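Local atomic coordinates of periplasmic binding protein (Roseiflexus sp. RS-1, PDB entry 5GJ3), a protein that binds two heme molecules in the periplasm and probably delivers them to a membrane importer in bacterial heme acquisition. Residues 9-14 and 87-92; 64-69 and 110-115; 141-146 and 263-268. All coordinates share one frame; numbering follows the deposited sequence.

Contact 1 of 3, residues 9-14 and 87-92; sequences VSLNGD and VPLAIT. With ZN (zinc ion), chain D.
On one face of the parallel sheet in the N-terminal lobe, Leu11, just past the end of strand 8-10, reaches across strand 66-70 to touch Leu89 and Ile91 of strand 89-92. Its contact is made by a single methyl. CG stands beside the backbone N (chi1 -53°), and CD1, anti to CA, is the far end of the chain. Leu11 CD1 lies 4.1 Å from Ile91 CD1 and, more loosely, 4.4 Å from Leu89 CD1. The side chains of Leu11 and Ile91 cross at about a right angle, so end methyls meet without running alongside one another. Ile91 CD1 also sits 4.2 Å from Leu89 CD1 on its own strand, and the three methyls form one small cluster.

The alpha-beta layering of a Rossmann-like lobe explains this reach. Strand 66-70 runs between strands 8-10 and 89-92, and the backbone of Leu11 is hydrogen-bonded to Ile68 of that middle strand, whose Val67 packs against both Leu11 and Leu89. Helix 76-84, the crossover from 66-70 to 89-92, covers this face through Leu79 on Leu11 and Ile82 on Leu89. Ala90 and Thr92, alternating with the contact residues, pack instead on helix 100-111.

Just beyond Leu11 the chain turns into helix 13-21 and enters a zinc site. Asp14 OD2 binds the zinc ion at 2.1 Å, with OD1 more distant at 2.8 Å, and water 1 is a further ligand, its oxygen 1.9 Å from the metal. Asp70 and Asp94 complete the site, and Lys104 is hydrogen-bonded to Asp14 OD2, where its charge probably offsets part of the acidic cluster. Asn12, between sheet and helix, ties this turn to its surroundings: its OD1 accepts from the backbone N of Asp70, while ND2 bonds to Gln51, a residue of the heme pocket.

Contact 2 of 3, residues 64-69 and 110-115; sequences PTLVIG and QALGIP
Leu66 and Ile68, alternate residues on one face of strand 66-70, meet Ala111 and Leu112 where helix 100-111 comes to its end. Methyl-to-methyl contacts carry most of the interface. Ile68 is fully extended, with CG1 opposite the backbone N (chi1 -172°) and CD1 carried straight onward, which places Ile68 CD1 3.7 Å from CB of Ala111. Leu66 likewise projects its CD2 branch outward, 3.8 Å from CD2 of Leu112, and the two side chains meet at a slant. A looser touch, 4.4 Å from Leu66 CD2 to Ala111 CB, joins the two pairs.

One polar atom takes part by proximity alone: Ala111 O lies 4.1 Å from Leu66 CD2, an ordinary van der Waals approach.

A backbone hydrogen bond marks the end of the helix. Gly113, with positive phi (73°), leaves the helix in a Schellman motif, and its N donates to Gln110 O at 3.1 Å. The chain thereby turns away toward helix 115-136 after Ala111 and the tip of Leu112 have met the strand.

Phe107 and Val108 of helix 100-111 extend the packing along Ile68, and Ile19 of helix 13-21 touches both Ile68 and Leu112. With no hydrogen bond between the two segments, the contact has no directional bond to fix it; sheet and helix end are probably held by dispersion and the burial of apolar side chains.

Contact 3 of 3, residues 141-146 and 263-268; sequences NPPHVL and DAAQGS. With ZN (zinc ion), chain E.
Pro143, just ahead of strand 144-151, rests its ring on two successive alanines near the end of helix 250-267. Followed round from the backbone, Pro143 CB comes first, 4.1 Å from Ala264 CB. Pro143 CG, the outermost ring atom, stays near the same methyl, 4.4 Å from Ala264 CB. Pro143 CD, where the ring turns back to the backbone N, has moved on to the next residue and lies 4.2 Å from Ala265 CB. The ring thus spans both methyls, and the small side chains of the helix let the proline come close, with Pro143 and Ala265 CA atoms 5.3 Å apart.

Asn141 adds a tighter approach two residues earlier. The backbone Asn141 O is 3.2 Å from Ala265 CB, a snug carbonyl-to-methyl contact. With CG turned opposite the backbone N (chi1 -175°), the amide end swings toward the helix, yet Asn141 ND2 remains 3.7 Å from Ala265 O, too far for a hydrogen bond.

The residue after Pro143 points to a different job. His144 binds a zinc ion through NE2 at 2.1 Å, with Asp180 as another ligand, well removed from the alanine surface.

Asp200 links the two segments from outside, its carboxylate taking the backbone N of His144 on one oxygen and bonding to Ser268 OG with the other. The alanine-bearing turn lies over the sheet of the C-terminal lobe: Ala264 packs on Val201 of strand 201-205, Phe261 of the same helix covers Pro143 and Val145, and the backbone of strand 144-151 is paired with strand 201-205 on one side and with Ile175 of strand 175-176 on the other.

From the N terminus, strand 8-10 opens contact 1, and residues 64-69 open contact 2 before 87-92 closes the first loop; 110-115 then closes the second. The two loops cross, and their centres are only 8 Å apart because strand 66-70 is the middle member between the sheet strands of contact 1. Contact 1 spans the sheet on the face that helix 76-84 covers, and contact 2 brings helix 100-111 onto the other face. Helix 115-136 follows, as the long linking helix of this class of binding protein. Contact 3 comes afterwards in series, about 39 Å from contact 1 between centres, and closes the C-terminal lobe by bringing the last helix onto its sheet.

Contact 1 of 3, residues 9-14 and 87-92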
ATOM      1  N   VAL A   9       4.669   5.334  19.411  1.00 16.16           N
ATOM      2  CA  VAL A   9       5.471   4.522  18.540  1.00 16.50           C
ATOM      3  C   VAL A   9       4.483   3.795  17.625  1.00 17.23           C
ATOM      4  O   VAL A   9       3.570   3.083  18.082  1.00 14.20           O
ATOM      5  CB  VAL A   9       6.393   3.523  19.260  1.00 17.21           C
ATOM      6  CG1 VAL A   9       7.137   2.680  18.190  1.00 16.25           C
ATOM      7  CG2 VAL A   9       7.432   4.261  20.130  1.00 16.32           C
ATOM      8  N   SER A  10       4.637   4.048  16.330  1.00 17.17           N
ATOM      9  CA  SER A  10       3.732   3.508  15.330  1.00 18.93           C
ATOM     10  C   SER A  10       4.430   2.334  14.604  1.00 17.71           C
ATOM     11  O   SER A  10       5.562   2.480  14.077  1.00 17.26           O
ATOM     12  CB  SER A  10       3.338   4.607  14.372  1.00 17.62           C
ATOM     13  OG  SER A  10       2.631   4.019  13.291  1.00 20.17           O
ATOM     14  N   LEU A  11       3.779   1.177  14.557  1.00 15.99           N
ATOM     15  CA  LEU A  11       4.431  -0.035  14.054  1.00 15.90           C
ATOM     16  C   LEU A  11       4.383  -0.276  12.506  1.00 15.08           C
ATOM     17  O   LEU A  11       5.090  -1.162  12.001  1.00 15.15           O
ATOM     18  CB  LEU A  11       3.889  -1.291  14.797  1.00 13.83           C
ATOM     19  CG  LEU A  11       3.961  -1.198  16.339  1.00 14.27           C
ATOM     20  CD1 LEU A  11       3.359  -2.477  16.888  1.00 12.85           C
ATOM     21  CD2 LEU A  11       5.425  -1.067  16.778  1.00 13.77           C
ATOM     22  N   ASN A  12       3.555   0.469  11.798  1.00 13.73           N
ATOM     23  CA  ASN A  12       3.364   0.210  10.370  1.00 15.71           C
ATOM     24  C   ASN A  12       3.312   1.518   9.639  1.00 17.38           C
ATOM     25  O   ASN A  12       2.763   2.496  10.151  1.00 17.08           O
ATOM     26  CB  ASN A  12       2.069  -0.579  10.072  1.00 15.01           C
ATOM     27  CG  ASN A  12       1.969  -1.809  10.895  1.00 15.12           C
ATOM     28  OD1 ASN A  12       1.463  -1.786  12.018  1.00 18.14           O
ATOM     29  ND2 ASN A  12       2.539  -2.878  10.402  1.00 15.89           N
ATOM     30  N   GLY A  13       3.895   1.539   8.434  1.00 17.48           N
ATOM     31  CA  GLY A  13       3.845   2.750   7.603  1.00 16.76           C
ATOM     32  C   GLY A  13       2.489   3.365   7.335  1.00 16.53           C
ATOM     33  O   GLY A  13       2.364   4.583   7.346  1.00 14.54           O
ATOM     34  N   ASP A  14       1.451   2.541   7.097  1.00 18.36           N
ATOM     35  CA  ASP A  14       0.106   3.064   6.868  1.00 17.83           C
ATOM     36  C   ASP A  14      -0.607   3.668   8.123  1.00 18.80           C
ATOM     37  O   ASP A  14      -1.330   4.702   8.048  1.00 16.81           O
ATOM     38  CB  ASP A  14      -0.778   1.997   6.182  1.00 21.85           C
ATOM     39  CG  ASP A  14      -0.885   0.671   6.965  1.00 23.52           C
ATOM     40  OD1 ASP A  14      -0.013   0.354   7.821  1.00 25.26           O
ATOM     41  OD2 ASP A  14      -1.859  -0.091   6.701  1.00 24.25           O
ATOM     42  N   VAL A  87       3.576  -1.452  28.535  1.00 17.83           N
ATOM     43  CA  VAL A  87       3.266  -0.285  27.621  1.00 16.97           C
ATOM     44  C   VAL A  87       1.946  -0.484  26.868  1.00 16.44           C
ATOM     45  O   VAL A  87       1.734  -1.568  26.232  1.00 16.34           O
ATOM     46  CB  VAL A  87       4.417  -0.088  26.596  1.00 19.24           C
ATOM     47  CG1 VAL A  87       4.094   1.056  25.619  1.00 19.69           C
ATOM     48  CG2 VAL A  87       5.719   0.181  27.340  1.00 18.71           C
ATOM     49  N   PRO A  88       1.015   0.496  26.934  1.00 16.44           N
ATOM     50  CA  PRO A  88      -0.232   0.284  26.196  1.00 15.35           C
ATOM     51  C   PRO A  88      -0.012  -0.034  24.720  1.00 15.66           C
ATOM     52  O   PRO A  88       0.724   0.658  24.026  1.00 15.42           O
ATOM     53  CB  PRO A  88      -0.953   1.635  26.306  1.00 16.13           C
ATOM     54  CG  PRO A  88      -0.485   2.179  27.636  1.00 16.92           C
ATOM     55  CD  PRO A  88       0.964   1.743  27.735  1.00 15.87           C
ATOM     56  N   LEU A  89      -0.738  -1.037  24.237  1.00 14.82           N
ATOM     57  CA  LEU A  89      -0.553  -1.504  22.866  1.00 14.50           C
ATOM     58  C   LEU A  89      -1.938  -1.778  22.271  1.00 15.19           C
ATOM     59  O   LEU A  89      -2.842  -2.326  22.986  1.00 14.35           O
ATOM     60  CB  LEU A  89       0.267  -2.819  22.932  1.00 14.15           C
ATOM     61  CG  LEU A  89       0.302  -3.661  21.639  1.00 13.26           C
ATOM     62  CD1 LEU A  89       1.092  -2.951  20.585  1.00 13.67           C
ATOM     63  CD2 LEU A  89       0.940  -5.011  21.969  1.00 13.76           C
ATOM     64  N   ALA A  90      -2.152  -1.368  21.009  1.00 15.46           N
ATOM     65  CA  ALA A  90      -3.365  -1.819  20.311  1.00 16.86           C
ATOM     66  C   ALA A  90      -3.012  -2.174  18.864  1.00 16.83           C
ATOM     67  O   ALA A  90      -2.151  -1.520  18.254  1.00 14.58           O
ATOM     68  CB  ALA A  90      -4.400  -0.727  20.330  1.00 16.35           C
ATOM     69  N   ILE A  91      -3.661  -3.205  18.341  1.00 15.15           N
ATOM     70  CA  ILE A  91      -3.410  -3.675  16.994  1.00 15.62           C
ATOM     71  C   ILE A  91      -4.767  -3.809  16.302  1.00 18.27           C
ATOM     72  O   ILE A  91      -5.688  -4.358  16.874  1.00 19.14           O
ATOM     73  CB  ILE A  91      -2.746  -5.076  16.988  1.00 16.15           C
ATOM     74  CG1 ILE A  91      -1.331  -5.025  17.628  1.00 15.17           C
ATOM     75  CG2 ILE A  91      -2.701  -5.703  15.543  1.00 15.25           C
ATOM     76  CD1 ILE A  91      -0.341  -4.172  16.841  1.00 14.17           C
ATOM     77  N   THR A  92      -4.878  -3.289  15.085  1.00 17.81           N
ATOM     78  CA  THR A  92      -6.098  -3.434  14.309  1.00 18.60           C
ATOM     79  C   THR A  92      -5.973  -4.385  13.093  1.00 18.40           C
ATOM     80  O   THR A  92      -4.872  -4.698  12.629  1.00 17.81           O
ATOM     81  CB  THR A  92      -6.557  -2.037  13.819  1.00 19.43           C
ATOM     82  OG1 THR A  92      -7.927  -2.116  13.410  1.00 22.22           O
ATOM     83  CG2 THR A  92      -5.665  -1.540  12.655  1.00 18.55           C
TER
HETATM   84 ZN    ZN D 403      -1.344  -2.053   7.343  1.00 30.05          ZN
HETATM   85  O   HOH W   1       0.489  -2.716   7.398  1.00 25.31           O

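Contact 2 of 3, residues 64-69 and 110-115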
ATOM      1  N   PRO A  64       7.688   4.852  25.108  1.00 20.27           N
ATOM      2  CA  PRO A  64       6.358   5.209  24.600  1.00 19.69           C
ATOM      3  C   PRO A  64       5.289   5.282  25.686  1.00 19.34           C
ATOM      4  O   PRO A  64       5.380   4.606  26.711  1.00 21.14           O
ATOM      5  CB  PRO A  64       6.010   4.033  23.621  1.00 18.54           C
ATOM      6  CG  PRO A  64       6.975   2.949  23.915  1.00 18.25           C
ATOM      7  CD  PRO A  64       8.112   3.483  24.750  1.00 18.44           C
ATOM      8  N   THR A  65       4.248   6.060  25.442  1.00 18.84           N
ATOM      9  CA  THR A  65       3.033   6.010  26.268  1.00 18.36           C
ATOM     10  C   THR A  65       2.030   5.128  25.499  1.00 18.56           C
ATOM     11  O   THR A  65       1.066   4.583  26.045  1.00 18.11           O
ATOM     12  CB  THR A  65       2.396   7.416  26.436  1.00 19.47           C
ATOM     13  OG1 THR A  65       2.003   7.918  25.145  1.00 18.04           O
ATOM     14  CG2 THR A  65       3.371   8.408  27.098  1.00 18.71           C
ATOM     15  N   LEU A  66       2.251   4.977  24.202  1.00 17.38           N
ATOM     16  CA  LEU A  66       1.323   4.173  23.403  1.00 17.02           C
ATOM     17  C   LEU A  66       2.041   3.562  22.190  1.00 16.34           C
ATOM     18  O   LEU A  66       2.781   4.272  21.451  1.00 18.31           O
ATOM     19  CB  LEU A  66       0.158   5.021  22.892  1.00 17.79           C
ATOM     20  CG  LEU A  66      -0.839   4.463  21.872  1.00 21.19           C
ATOM     21  CD1 LEU A  66      -1.726   3.345  22.486  1.00 21.33           C
ATOM     22  CD2 LEU A  66      -1.684   5.634  21.345  1.00 21.03           C
ATOM     23  N   VAL A  67       1.731   2.296  21.933  1.00 14.87           N
ATOM     24  CA  VAL A  67       2.224   1.633  20.723  1.00 13.50           C
ATOM     25  C   VAL A  67       1.044   1.143  19.950  1.00 15.33           C
ATOM     26  O   VAL A  67       0.193   0.437  20.498  1.00 16.17           O
ATOM     27  CB  VAL A  67       3.156   0.440  21.086  1.00 12.96           C
ATOM     28  CG1 VAL A  67       3.609  -0.336  19.852  1.00 11.86           C
ATOM     29  CG2 VAL A  67       4.382   0.942  21.905  1.00 12.16           C
ATOM     30  N   ILE A  68       0.988   1.520  18.668  1.00 15.60           N
ATOM     31  CA  ILE A  68      -0.124   1.240  17.834  1.00 17.84           C
ATOM     32  C   ILE A  68       0.335   0.647  16.476  1.00 17.85           C
ATOM     33  O   ILE A  68       1.335   1.096  15.899  1.00 14.98           O
ATOM     34  CB  ILE A  68      -1.017   2.509  17.703  1.00 21.36           C
ATOM     35  CG1 ILE A  68      -2.313   2.224  16.989  1.00 26.01           C
ATOM     36  CG2 ILE A  68      -0.370   3.677  16.936  1.00 19.69           C
ATOM     37  CD1 ILE A  68      -3.280   3.411  17.088  1.00 32.07           C
ATOM     38  N   GLY A  69      -0.406  -0.334  15.966  1.00 16.11           N
ATOM     39  CA  GLY A  69      -0.022  -0.978  14.661  1.00 15.46           C
ATOM     40  C   GLY A  69      -1.202  -1.788  14.130  1.00 16.80           C
ATOM     41  O   GLY A  69      -2.321  -1.718  14.672  1.00 17.57           O
ATOM     42  N   GLN A 110      -9.761   6.636  17.658  1.00 18.08           N
ATOM     43  CA  GLN A 110     -10.223   6.244  18.993  1.00 18.75           C
ATOM     44  C   GLN A 110      -9.053   6.159  19.963  1.00 19.50           C
ATOM     45  O   GLN A 110      -9.186   6.678  21.052  1.00 20.22           O
ATOM     46  CB  GLN A 110     -11.057   4.930  19.040  1.00 21.25           C
ATOM     47  CG  GLN A 110     -11.659   4.651  20.448  1.00 22.76           C
ATOM     48  CD  GLN A 110     -12.691   3.510  20.536  1.00 28.26           C
ATOM     49  OE1 GLN A 110     -13.318   3.178  19.552  1.00 31.87           O
ATOM     50  NE2 GLN A 110     -12.891   2.916  21.755  1.00 29.16           N
ATOM     51  N   ALA A 111      -7.921   5.545  19.566  1.00 17.35           N
ATOM     52  CA  ALA A 111      -6.721   5.424  20.433  1.00 16.85           C
ATOM     53  C   ALA A 111      -6.151   6.779  20.838  1.00 18.89           C
ATOM     54  O   ALA A 111      -5.513   6.930  21.927  1.00 17.86           O
ATOM     55  CB  ALA A 111      -5.621   4.602  19.758  1.00 17.69           C
ATOM     56  N   LEU A 112      -6.342   7.754  19.951  1.00 17.14           N
ATOM     57  CA  LEU A 112      -5.809   9.088  20.178  1.00 19.44           C
ATOM     58  C   LEU A 112      -6.831  10.013  20.796  1.00 19.74           C
ATOM     59  O   LEU A 112      -6.493  11.181  21.049  1.00 22.01           O
ATOM     60  CB  LEU A 112      -5.242   9.700  18.854  1.00 18.57           C
ATOM     61  CG  LEU A 112      -4.038   8.955  18.270  1.00 21.00           C
ATOM     62  CD1 LEU A 112      -3.331   9.597  17.072  1.00 19.38           C
ATOM     63  CD2 LEU A 112      -3.020   8.640  19.347  1.00 23.28           C
ATOM     64  N   GLY A 113      -8.081   9.531  20.975  1.00 20.89           N
ATOM     65  CA  GLY A 113      -9.131  10.293  21.671  1.00 21.77           C
ATOM     66  C   GLY A 113      -9.672  11.464  20.822  1.00 26.56           C
ATOM     67  O   GLY A 113     -10.017  12.549  21.370  1.00 21.29           O
ATOM     68  N   ILE A 114      -9.740  11.251  19.494  1.00 22.51           N
ATOM     69  CA  ILE A 114     -10.216  12.269  18.557  1.00 21.68           C
ATOM     70  C   ILE A 114     -11.225  11.648  17.591  1.00 22.32           C
ATOM     71  O   ILE A 114     -11.051  11.740  16.375  1.00 22.59           O
ATOM     72  CB  ILE A 114      -9.043  12.953  17.781  1.00 20.99           C
ATOM     73  CG1 ILE A 114      -8.065  11.918  17.169  1.00 20.49           C
ATOM     74  CG2 ILE A 114      -8.208  13.858  18.702  1.00 20.36           C
ATOM     75  CD1 ILE A 114      -6.956  12.486  16.290  1.00 19.25           C
ATOM     76  N   PRO A 115     -12.288  10.994  18.110  1.00 25.21           N
ATOM     77  CA  PRO A 115     -13.193  10.268  17.166  1.00 24.99           C
ATOM     78  C   PRO A 115     -13.865  11.154  16.097  1.00 26.71           C
ATOM     79  O   PRO A 115     -14.246  10.660  14.984  1.00 24.21           O
ATOM     80  CB  PRO A 115     -14.272   9.684  18.105  1.00 26.14           C
ATOM     81  CG  PRO A 115     -14.282  10.679  19.269  1.00 25.87           C
ATOM     82  CD  PRO A 115     -12.822  10.933  19.494  1.00 23.75           C
TER

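Contact 3 of 3, residues 141-146 and 263-268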
ATOM      1  N   ASN A 141     -14.658  -1.173 -21.846  1.00 27.08           N
ATOM      2  CA  ASN A 141     -13.755  -2.182 -22.376  1.00 31.22           C
ATOM      3  C   ASN A 141     -12.510  -2.358 -21.466  1.00 27.19           C
ATOM      4  O   ASN A 141     -11.467  -1.764 -21.705  1.00 25.85           O
ATOM      5  CB  ASN A 141     -13.389  -1.870 -23.825  1.00 37.97           C
ATOM      6  CG  ASN A 141     -12.557  -2.961 -24.450  1.00 48.15           C
ATOM      7  OD1 ASN A 141     -12.861  -4.151 -24.309  1.00 52.71           O
ATOM      8  ND2 ASN A 141     -11.481  -2.568 -25.133  1.00 49.14           N
ATOM      9  N   PRO A 142     -12.645  -3.139 -20.386  1.00 25.34           N
ATOM     10  CA  PRO A 142     -11.587  -2.985 -19.385  1.00 25.14           C
ATOM     11  C   PRO A 142     -10.227  -3.599 -19.776  1.00 23.28           C
ATOM     12  O   PRO A 142     -10.160  -4.731 -20.277  1.00 23.15           O
ATOM     13  CB  PRO A 142     -12.152  -3.667 -18.156  1.00 25.89           C
ATOM     14  CG  PRO A 142     -13.224  -4.581 -18.638  1.00 27.95           C
ATOM     15  CD  PRO A 142     -13.767  -3.978 -19.913  1.00 26.01           C
ATOM     16  N   PRO A 143      -9.154  -2.876 -19.502  1.00 20.16           N
ATOM     17  CA  PRO A 143      -7.840  -3.400 -19.843  1.00 18.47           C
ATOM     18  C   PRO A 143      -7.366  -4.520 -18.918  1.00 18.46           C
ATOM     19  O   PRO A 143      -7.688  -4.535 -17.699  1.00 17.99           O
ATOM     20  CB  PRO A 143      -6.952  -2.172 -19.689  1.00 18.61           C
ATOM     21  CG  PRO A 143      -7.584  -1.433 -18.512  1.00 18.41           C
ATOM     22  CD  PRO A 143      -9.059  -1.545 -18.841  1.00 19.38           C
ATOM     23  N   HIS A 144      -6.606  -5.464 -19.485  1.00 17.38           N
ATOM     24  CA  HIS A 144      -5.891  -6.477 -18.683  1.00 16.82           C
ATOM     25  C   HIS A 144      -4.622  -5.887 -18.015  1.00 16.82           C
ATOM     26  O   HIS A 144      -3.752  -5.300 -18.686  1.00 16.30           O
ATOM     27  CB  HIS A 144      -5.547  -7.722 -19.524  1.00 16.35           C
ATOM     28  CG  HIS A 144      -6.656  -8.735 -19.545  1.00 18.20           C
ATOM     29  ND1 HIS A 144      -7.898  -8.453 -20.067  1.00 17.58           N
ATOM     30  CD2 HIS A 144      -6.738  -9.989 -19.039  1.00 17.71           C
ATOM     31  CE1 HIS A 144      -8.699  -9.491 -19.907  1.00 18.45           C
ATOM     32  NE2 HIS A 144      -8.016 -10.440 -19.292  1.00 18.46           N
ATOM     33  N   VAL A 145      -4.540  -6.022 -16.686  1.00 15.74           N
ATOM     34  CA  VAL A 145      -3.481  -5.307 -15.944  1.00 17.42           C
ATOM     35  C   VAL A 145      -2.611  -6.360 -15.205  1.00 16.80           C
ATOM     36  O   VAL A 145      -3.157  -7.240 -14.545  1.00 17.26           O
ATOM     37  CB  VAL A 145      -4.091  -4.303 -14.923  1.00 16.38           C
ATOM     38  CG1 VAL A 145      -2.998  -3.569 -14.174  1.00 16.32           C
ATOM     39  CG2 VAL A 145      -4.983  -3.264 -15.636  1.00 15.88           C
ATOM     40  N   LEU A 146      -1.288  -6.291 -15.331  1.00 15.88           N
ATOM     41  CA  LEU A 146      -0.447  -7.218 -14.558  1.00 16.76           C
ATOM     42  C   LEU A 146       0.420  -6.430 -13.559  1.00 17.53           C
ATOM     43  O   LEU A 146       1.179  -5.537 -13.954  1.00 18.63           O
ATOM     44  CB  LEU A 146       0.441  -8.025 -15.504  1.00 18.21           C
ATOM     45  CG  LEU A 146       1.208  -9.177 -14.897  1.00 19.62           C
ATOM     46  CD1 LEU A 146       0.274 -10.319 -14.431  1.00 19.69           C
ATOM     47  CD2 LEU A 146       2.249  -9.660 -15.937  1.00 20.69           C
ATOM     48  N   ASP A 263      -7.410   5.318 -20.421  1.00 21.40           N
ATOM     49  CA  ASP A 263      -6.585   5.562 -21.594  1.00 25.93           C
ATOM     50  C   ASP A 263      -6.181   4.264 -22.313  1.00 24.56           C
ATOM     51  O   ASP A 263      -6.243   4.159 -23.542  1.00 22.46           O
ATOM     52  CB  ASP A 263      -5.331   6.338 -21.208  1.00 25.55           C
ATOM     53  CG  ASP A 263      -4.578   6.805 -22.452  1.00 31.95           C
ATOM     54  OD1 ASP A 263      -4.989   7.812 -23.067  1.00 32.29           O
ATOM     55  OD2 ASP A 263      -3.642   6.115 -22.866  1.00 33.22           O
ATOM     56  N   ALA A 264      -5.782   3.272 -21.522  1.00 23.93           N
ATOM     57  CA  ALA A 264      -5.468   1.944 -22.044  1.00 24.59           C
ATOM     58  C   ALA A 264      -6.677   1.279 -22.691  1.00 26.58           C
ATOM     59  O   ALA A 264      -6.518   0.616 -23.740  1.00 25.08           O
ATOM     60  CB  ALA A 264      -4.874   1.071 -20.956  1.00 22.86           C
ATOM     61  N   ALA A 265      -7.872   1.447 -22.098  1.00 24.69           N
ATOM     62  CA  ALA A 265      -9.103   0.880 -22.674  1.00 27.69           C
ATOM     63  C   ALA A 265      -9.326   1.442 -24.085  1.00 33.85           C
ATOM     64  O   ALA A 265      -9.796   0.739 -24.970  1.00 32.28           O
ATOM     65  CB  ALA A 265     -10.331   1.188 -21.813  1.00 23.39           C
ATOM     66  N   GLN A 266      -9.048   2.730 -24.264  1.00 32.08           N
ATOM     67  CA  GLN A 266      -9.218   3.348 -25.566  1.00 35.24           C
ATOM     68  C   GLN A 266      -8.096   2.974 -26.536  1.00 33.35           C
ATOM     69  O   GLN A 266      -8.364   2.738 -27.686  1.00 34.26           O
ATOM     70  CB  GLN A 266      -9.265   4.856 -25.423  1.00 37.92           C
ATOM     71  CG  GLN A 266     -10.557   5.324 -24.834  1.00 43.19           C
ATOM     72  CD  GLN A 266     -10.686   6.809 -24.969  1.00 55.25           C
ATOM     73  OE1 GLN A 266      -9.722   7.550 -24.743  1.00 59.37           O
ATOM     74  NE2 GLN A 266     -11.878   7.265 -25.341  1.00 55.79           N
ATOM     75  N   GLY A 267      -6.851   2.909 -26.069  1.00 29.71           N
ATOM     76  CA  GLY A 267      -5.707   2.862 -26.982  1.00 29.82           C
ATOM     77  C   GLY A 267      -4.884   1.590 -27.101  1.00 31.33           C
ATOM     78  O   GLY A 267      -4.078   1.476 -28.014  1.00 31.64           O
ATOM     79  N   SER A 268      -5.051   0.620 -26.198  1.00 28.96           N
ATOM     80  CA  SER A 268      -4.140  -0.508 -26.238  1.00 29.60           C
ATOM     81  C   SER A 268      -4.352  -1.447 -27.477  1.00 32.06           C
ATOM     82  O   SER A 268      -3.396  -1.741 -28.226  1.00 29.64           O
ATOM     83  CB  SER A 268      -4.197  -1.319 -24.956  1.00 26.04           C
ATOM     84  OG  SER A 268      -3.296  -2.398 -25.147  1.00 28.13           O
TER
HETATM   85 ZN    ZN E 404      -8.382 -12.402 -18.578  1.00 27.79          ZN